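Local atomic coordinates of DUF5348 domain-containing protein (Ruminococcus gnavus, PDB entry 3NRL), a protein that is of unknown function but folds as a small all-beta domain of the DUF5348 family and packs as a two-chain assembly. Residues R17-I20 with S26-G29; W56-V59 with R65-G68. All coordinates share one frame; numbering follows the deposited sequence.

How the contacts relate
From the N terminus, the chain runs through strand 6-12 before turning back into strand 17-23, where contact 1 begins; the contact closes the short hairpin to strand 26-27 at one edge of the antiparallel sheet. Contact 2 comes later in series, without nesting or crossing: it closes the loop between strand 56-59, at the other edge within this chain, and residues 65-68, which lead into strand 70-72. The centres of contact 1 and contact 2 are about 14 Å apart, on opposite sides of the chain's centre. Tyr18 of contact 1 bridges them, its ring packed on Trp56 and Leu66 and its OH probably hydrogen-bonded to Asp67.

Contact 1. Residues R17-I20 with S26-G29. With SO4 (sulfate ion), chain C.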
ATOM      1  N   ARG A  17      -2.707 -11.622   6.856  1.00 41.94           N
ATOM      2  CA  ARG A  17      -2.074 -11.838   5.569  1.00 35.85           C
ATOM      3  C   ARG A  17      -1.905 -10.529   4.819  1.00 35.66           C
ATOM      4  O   ARG A  17      -2.606  -9.545   5.076  1.00 29.60           O
ATOM      5  CB  ARG A  17      -2.925 -12.761   4.698  1.00 38.58           C
ATOM      6  CG  ARG A  17      -3.167 -14.147   5.249  1.00 47.86           C
ATOM      7  CD  ARG A  17      -4.114 -14.903   4.330  1.00 44.56           C
ATOM      8  NE  ARG A  17      -4.313 -16.285   4.751  1.00 49.78           N
ATOM      9  CZ  ARG A  17      -3.374 -17.223   4.697  1.00 53.74           C
ATOM     10  NH1 ARG A  17      -2.166 -16.931   4.237  1.00 42.82           N
ATOM     11  NH2 ARG A  17      -3.646 -18.455   5.101  1.00 53.79           N
ATOM     12  N   TYR A  18      -0.963 -10.532   3.886  1.00 33.20           N
ATOM     13  CA  TYR A  18      -0.729  -9.377   3.041  1.00 30.25           C
ATOM     14  C   TYR A  18      -1.684  -9.575   1.877  1.00 26.15           C
ATOM     15  O   TYR A  18      -2.073 -10.706   1.573  1.00 26.85           O
ATOM     16  CB  TYR A  18       0.726  -9.349   2.557  1.00 22.61           C
ATOM     17  CG  TYR A  18       1.612  -8.530   3.461  1.00 27.48           C
ATOM     18  CD1 TYR A  18       1.687  -7.142   3.322  1.00 18.75           C
ATOM     19  CD2 TYR A  18       2.294  -9.122   4.521  1.00 22.13           C
ATOM     20  CE1 TYR A  18       2.413  -6.366   4.222  1.00 23.78           C
ATOM     21  CE2 TYR A  18       3.017  -8.358   5.426  1.00 22.87           C
ATOM     22  CZ  TYR A  18       3.073  -6.984   5.274  1.00 24.82           C
ATOM     23  OH  TYR A  18       3.780  -6.231   6.181  1.00 26.16           O
ATOM     24  N   ASP A  19      -2.088  -8.485   1.245  1.00 30.11           N
ATOM     25  CA  ASP A  19      -3.003  -8.585   0.122  1.00 30.45           C
ATOM     26  C   ASP A  19      -2.591  -7.579  -0.934  1.00 23.52           C
ATOM     27  O   ASP A  19      -1.714  -6.749  -0.704  1.00 20.46           O
ATOM     28  CB  ASP A  19      -4.437  -8.324   0.594  1.00 32.48           C
ATOM     29  CG  ASP A  19      -5.479  -8.738  -0.431  1.00 30.12           C
ATOM     30  OD1 ASP A  19      -5.120  -9.402  -1.427  1.00 33.63           O
ATOM     31  OD2 ASP A  19      -6.665  -8.404  -0.229  1.00 42.13           O
ATOM     32  N   ILE A  20      -3.223  -7.657  -2.095  1.00 25.25           N
ATOM     33  CA  ILE A  20      -2.900  -6.752  -3.180  1.00 24.19           C
ATOM     34  C   ILE A  20      -4.135  -6.026  -3.685  1.00 29.20           C
ATOM     35  O   ILE A  20      -5.138  -6.649  -4.025  1.00 27.71           O
ATOM     36  CB  ILE A  20      -2.274  -7.509  -4.354  1.00 22.17           C
ATOM     37  CG1 ILE A  20      -0.934  -8.118  -3.922  1.00 20.97           C
ATOM     38  CG2 ILE A  20      -2.095  -6.572  -5.537  1.00 19.34           C
ATOM     39  CD1 ILE A  20      -0.327  -9.037  -4.944  1.00 24.37           C
ATOM     40  N   SER A  26     -11.016  -3.640  -6.066  1.00 38.77           N
ATOM     41  CA  SER A  26     -10.622  -4.943  -6.588  1.00 31.59           C
ATOM     42  C   SER A  26      -9.379  -5.398  -5.834  1.00 37.46           C
ATOM     43  O   SER A  26      -8.321  -4.778  -5.950  1.00 26.09           O
ATOM     44  CB  SER A  26     -10.321  -4.836  -8.083  1.00 29.07           C
ATOM     45  OG  SER A  26      -9.853  -6.071  -8.596  1.00 42.45           O
ATOM     46  N   PHE A  27      -9.517  -6.478  -5.066  1.00 31.10           N
ATOM     47  CA  PHE A  27      -8.420  -7.013  -4.265  1.00 32.90           C
ATOM     48  C   PHE A  27      -8.105  -8.455  -4.648  1.00 38.05           C
ATOM     49  O   PHE A  27      -8.967  -9.168  -5.163  1.00 42.08           O
ATOM     50  CB  PHE A  27      -8.795  -6.949  -2.781  1.00 34.91           C
ATOM     51  CG  PHE A  27      -9.053  -5.555  -2.280  1.00 36.79           C
ATOM     52  CD1 PHE A  27      -8.067  -4.856  -1.592  1.00 27.89           C
ATOM     53  CD2 PHE A  27     -10.277  -4.933  -2.507  1.00 32.56           C
ATOM     54  CE1 PHE A  27      -8.292  -3.560  -1.136  1.00 29.67           C
ATOM     55  CE2 PHE A  27     -10.514  -3.634  -2.055  1.00 30.86           C
ATOM     56  CZ  PHE A  27      -9.518  -2.945  -1.366  1.00 31.21           C
ATOM     57  N   TYR A  28      -6.874  -8.888  -4.391  1.00 32.44           N
ATOM     58  CA  TYR A  28      -6.467 -10.252  -4.718  1.00 31.31           C
ATOM     59  C   TYR A  28      -7.175 -11.265  -3.815  1.00 34.71           C
ATOM     60  O   TYR A  28      -7.517 -12.363  -4.252  1.00 37.95           O
ATOM     61  CB  TYR A  28      -4.947 -10.404  -4.579  1.00 28.86           C
ATOM     62  CG  TYR A  28      -4.442 -11.784  -4.934  1.00 34.44           C
ATOM     63  CD1 TYR A  28      -4.519 -12.261  -6.241  1.00 41.23           C
ATOM     64  CD2 TYR A  28      -3.908 -12.623  -3.958  1.00 30.72           C
ATOM     65  CE1 TYR A  28      -4.081 -13.542  -6.567  1.00 49.35           C
ATOM     66  CE2 TYR A  28      -3.467 -13.906  -4.274  1.00 38.96           C
ATOM     67  CZ  TYR A  28      -3.557 -14.358  -5.578  1.00 39.12           C
ATOM     68  OH  TYR A  28      -3.144 -15.629  -5.897  1.00 38.14           O
ATOM     69  N   GLY A  29      -7.389 -10.895  -2.555  1.00 36.21           N
ATOM     70  CA  GLY A  29      -8.074 -11.789  -1.637  1.00 42.20           C
ATOM     71  C   GLY A  29      -7.200 -12.378  -0.548  1.00 43.72           C
ATOM     72  O   GLY A  29      -7.696 -13.053   0.355  1.00 45.08           O
TER
HETATM   73  S   SO4 C  82      -0.543 -20.228   4.428  1.00 50.97           S
HETATM   74  O1  SO4 C  82      -0.309 -18.868   3.913  1.00 52.68           O
HETATM   75  O2  SO4 C  82      -1.719 -20.225   5.313  1.00 54.13           O
HETATM   76  O3  SO4 C  82      -0.775 -21.147   3.297  1.00 51.71           O
HETATM   77  O4  SO4 C  82       0.639 -20.671   5.190  1.00 54.44           O
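Asp19 turns its carboxylate onto the backbone of residues 27-29 where the short strand 26-27 gives way to a turn. With CG anti to the backbone N (chi1 -166°), the acid reaches Gly29 N, which lies 2.9 Å from Asp19 OD1 in a weak, bent hydrogen bond; a second weak bond runs from the same N-H to OD2. Asp19 OD1 also takes a weak bond from Ile20 N, 2.7 Å away, and another from Gly30, so that several backbone N-H groups converge on one carboxylate.

The flanking aromatic residues meet the acid through their CB atoms. Tyr28 CB lies 3.3 Å from Asp19 OD1, which sits at the edge of the tyrosine ring, the carboxylate and ring planes being turned 57° apart. Phe27 CB is 3.6 Å from Asp19 OD2, with the two side chains crossing nearly at a right angle; Phe27 also packs on Arg65 of the second subunit. Beside them, Ile20 O accepts a hydrogen bond from Tyr28 N (2.9 Å) in the carbonyl plane, and Ile20 CB packs against Tyr28 CB. The tyrosine then carries its hydroxyl away to Glu35.

Arg17 extends to a sulfate ion, probably from the crystallisation liquor, and grips it edge-on with two nearly straight bonds, from Arg17 NH1 to sulfate O1 (2.7 Å) and from Arg17 NH2 to sulfate O2 (2.6 Å); Cys33 N also binds the ion.

The contact joins the two arms of a beta hairpin: strand 26-27 forms the sheet edge within this chain, and strand 17-23 lies between it and strand 6-12.

Contact 2. Residues W56-V59 with R65-G68; sequences WYLV and RLDG
Strand 56-59 and the irregular segment 65-68 approach each other through side chains, with no hydrogen bond between them. The closest CA atoms, those of Tyr57 and Leu66, are 7.3 Å apart, a spacing too wide for paired strands. Residues 56-59 are extended and bond instead to strand 44-52, through Tyr57 to Glu51 and Val59 to Arg49. Leu66 departs from an extended backbone (phi -86°, psi -21°), and the chain turns again at Gly68, which makes a backbone bond to Leu9.

Leu66 carries the contact, directing its side chain toward the strand. Its branch point meets that of Leu58, CG to CG at 3.6 Å, and the two side chains cross at a slant, with Leu58 CD2 3.7 Å from Leu66 CD2. In Leu58, CG stands anti to the carbonyl carbon (chi1 -57°), which brings the fork of the side chain against that of Leu66. The other CD branch of Leu66, CD1, comes to 4.2 Å from Tyr57 CA and lies against the strand backbone. Trp56 meets Leu66 more loosely, through its CB, 4.3 Å from Leu66 CD2. Its indole leads away from the loop, edge-to-face with Tyr18, and its NE1 bonds to Gly16 O.

Leu9, Ile50 and Leu69 add to the apolar surroundings. On the loop's other flank Arg65 forms salt bridges to Asp12 and Glu14 of the second subunit, so the segment also faces the dimer interface. The loop leading to strand 70-72 thus lays Leu66 over strand 56-59, the outermost strand within this chain, and closes one end of the hydrophobic core of this small antiparallel beta domain of the DUF5348 family.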
ATOM      1  N   TRP A  56       5.867 -12.189   8.082  1.00 29.28           N
ATOM      2  CA  TRP A  56       5.915 -12.223   6.622  1.00 26.32           C
ATOM      3  C   TRP A  56       7.178 -11.558   6.081  1.00 24.88           C
ATOM      4  O   TRP A  56       7.598 -10.511   6.574  1.00 21.72           O
ATOM      5  CB  TRP A  56       4.695 -11.516   6.029  1.00 26.13           C
ATOM      6  CG  TRP A  56       3.394 -12.156   6.373  1.00 26.92           C
ATOM      7  CD1 TRP A  56       2.529 -11.780   7.357  1.00 22.09           C
ATOM      8  CD2 TRP A  56       2.803 -13.291   5.729  1.00 25.31           C
ATOM      9  NE1 TRP A  56       1.433 -12.611   7.367  1.00 32.06           N
ATOM     10  CE2 TRP A  56       1.576 -13.547   6.377  1.00 26.63           C
ATOM     11  CE3 TRP A  56       3.193 -14.117   4.667  1.00 28.28           C
ATOM     12  CZ2 TRP A  56       0.732 -14.594   5.999  1.00 19.61           C
ATOM     13  CZ3 TRP A  56       2.350 -15.162   4.288  1.00 33.54           C
ATOM     14  CH2 TRP A  56       1.135 -15.390   4.955  1.00 26.77           C
ATOM     15  N   TYR A  57       7.779 -12.163   5.059  1.00 19.69           N
ATOM     16  CA  TYR A  57       8.978 -11.595   4.461  1.00 18.74           C
ATOM     17  C   TYR A  57       9.063 -11.992   2.994  1.00 20.61           C
ATOM     18  O   TYR A  57       8.371 -12.907   2.546  1.00 20.00           O
ATOM     19  CB  TYR A  57      10.229 -12.070   5.208  1.00 19.61           C
ATOM     20  CG  TYR A  57      10.522 -13.545   5.064  1.00 20.39           C
ATOM     21  CD1 TYR A  57      11.402 -14.008   4.088  1.00 25.76           C
ATOM     22  CD2 TYR A  57       9.927 -14.479   5.912  1.00 21.71           C
ATOM     23  CE1 TYR A  57      11.689 -15.365   3.963  1.00 26.83           C
ATOM     24  CE2 TYR A  57      10.206 -15.842   5.796  1.00 28.59           C
ATOM     25  CZ  TYR A  57      11.090 -16.272   4.819  1.00 26.57           C
ATOM     26  OH  TYR A  57      11.383 -17.608   4.711  1.00 27.62           O
ATOM     27  N   LEU A  58       9.904 -11.294   2.241  1.00 19.55           N
ATOM     28  CA  LEU A  58      10.047 -11.604   0.828  1.00 18.77           C
ATOM     29  C   LEU A  58      11.390 -12.243   0.518  1.00 23.18           C
ATOM     30  O   LEU A  58      12.431 -11.825   1.029  1.00 24.35           O
ATOM     31  CB  LEU A  58       9.889 -10.335  -0.011  1.00 19.06           C
ATOM     32  CG  LEU A  58       8.594  -9.537   0.154  1.00 14.80           C
ATOM     33  CD1 LEU A  58       8.624  -8.329  -0.782  1.00 21.85           C
ATOM     34  CD2 LEU A  58       7.394 -10.419  -0.154  1.00 14.75           C
ATOM     35  N   VAL A  59      11.357 -13.287  -0.300  1.00 21.66           N
ATOM     36  CA  VAL A  59      12.576 -13.942  -0.730  1.00 15.05           C
ATOM     37  C   VAL A  59      12.842 -13.325  -2.100  1.00 18.23           C
ATOM     38  O   VAL A  59      11.936 -13.248  -2.930  1.00 20.21           O
ATOM     39  CB  VAL A  59      12.385 -15.468  -0.911  1.00 18.44           C
ATOM     40  CG1 VAL A  59      13.605 -16.068  -1.607  1.00 21.88           C
ATOM     41  CG2 VAL A  59      12.164 -16.135   0.443  1.00 19.24           C
ATOM     42  N   ARG A  65      10.399  -3.126   4.813  1.00 19.34           N
ATOM     43  CA  ARG A  65       9.062  -3.615   5.115  1.00 17.43           C
ATOM     44  C   ARG A  65       8.318  -3.848   3.806  1.00 12.68           C
ATOM     45  O   ARG A  65       8.682  -3.286   2.773  1.00 15.41           O
ATOM     46  CB  ARG A  65       8.299  -2.606   5.977  1.00 21.75           C
ATOM     47  CG  ARG A  65       7.921  -1.315   5.273  1.00 25.99           C
ATOM     48  CD  ARG A  65       6.832  -0.600   6.060  1.00 39.16           C
ATOM     49  NE  ARG A  65       7.356   0.364   7.019  1.00 41.30           N
ATOM     50  CZ  ARG A  65       6.705   0.770   8.106  1.00 28.46           C
ATOM     51  NH1 ARG A  65       5.500   0.287   8.391  1.00 28.06           N
ATOM     52  NH2 ARG A  65       7.250   1.681   8.897  1.00 33.45           N
ATOM     53  N   LEU A  66       7.272  -4.663   3.855  1.00 17.37           N
ATOM     54  CA  LEU A  66       6.489  -4.990   2.663  1.00 20.39           C
ATOM     55  C   LEU A  66       5.383  -3.983   2.340  1.00 17.32           C
ATOM     56  O   LEU A  66       4.908  -3.906   1.209  1.00 13.06           O
ATOM     57  CB  LEU A  66       5.852  -6.381   2.825  1.00 19.39           C
ATOM     58  CG  LEU A  66       6.710  -7.625   2.584  1.00 17.97           C
ATOM     59  CD1 LEU A  66       7.927  -7.599   3.495  1.00 20.08           C
ATOM     60  CD2 LEU A  66       5.880  -8.881   2.834  1.00 23.33           C
ATOM     61  N   ASP A  67       4.980  -3.210   3.336  1.00 15.54           N
ATOM     62  CA  ASP A  67       3.893  -2.251   3.174  1.00 23.80           C
ATOM     63  C   ASP A  67       4.061  -1.187   2.101  1.00 20.06           C
ATOM     64  O   ASP A  67       5.034  -0.438   2.099  1.00 18.11           O
ATOM     65  CB  ASP A  67       3.634  -1.572   4.515  1.00 22.50           C
ATOM     66  CG  ASP A  67       3.735  -2.540   5.671  1.00 29.86           C
ATOM     67  OD1 ASP A  67       2.781  -3.316   5.889  1.00 24.22           O
ATOM     68  OD2 ASP A  67       4.786  -2.532   6.349  1.00 31.54           O
ATOM     69  N   GLY A  68       3.089  -1.121   1.196  1.00 18.93           N
ATOM     70  CA  GLY A  68       3.108  -0.114   0.155  1.00 18.42           C
ATOM     71  C   GLY A  68       3.903  -0.391  -1.101  1.00 20.64           C
ATOM     72  O   GLY A  68       3.958   0.455  -1.986  1.00 17.17           O
TER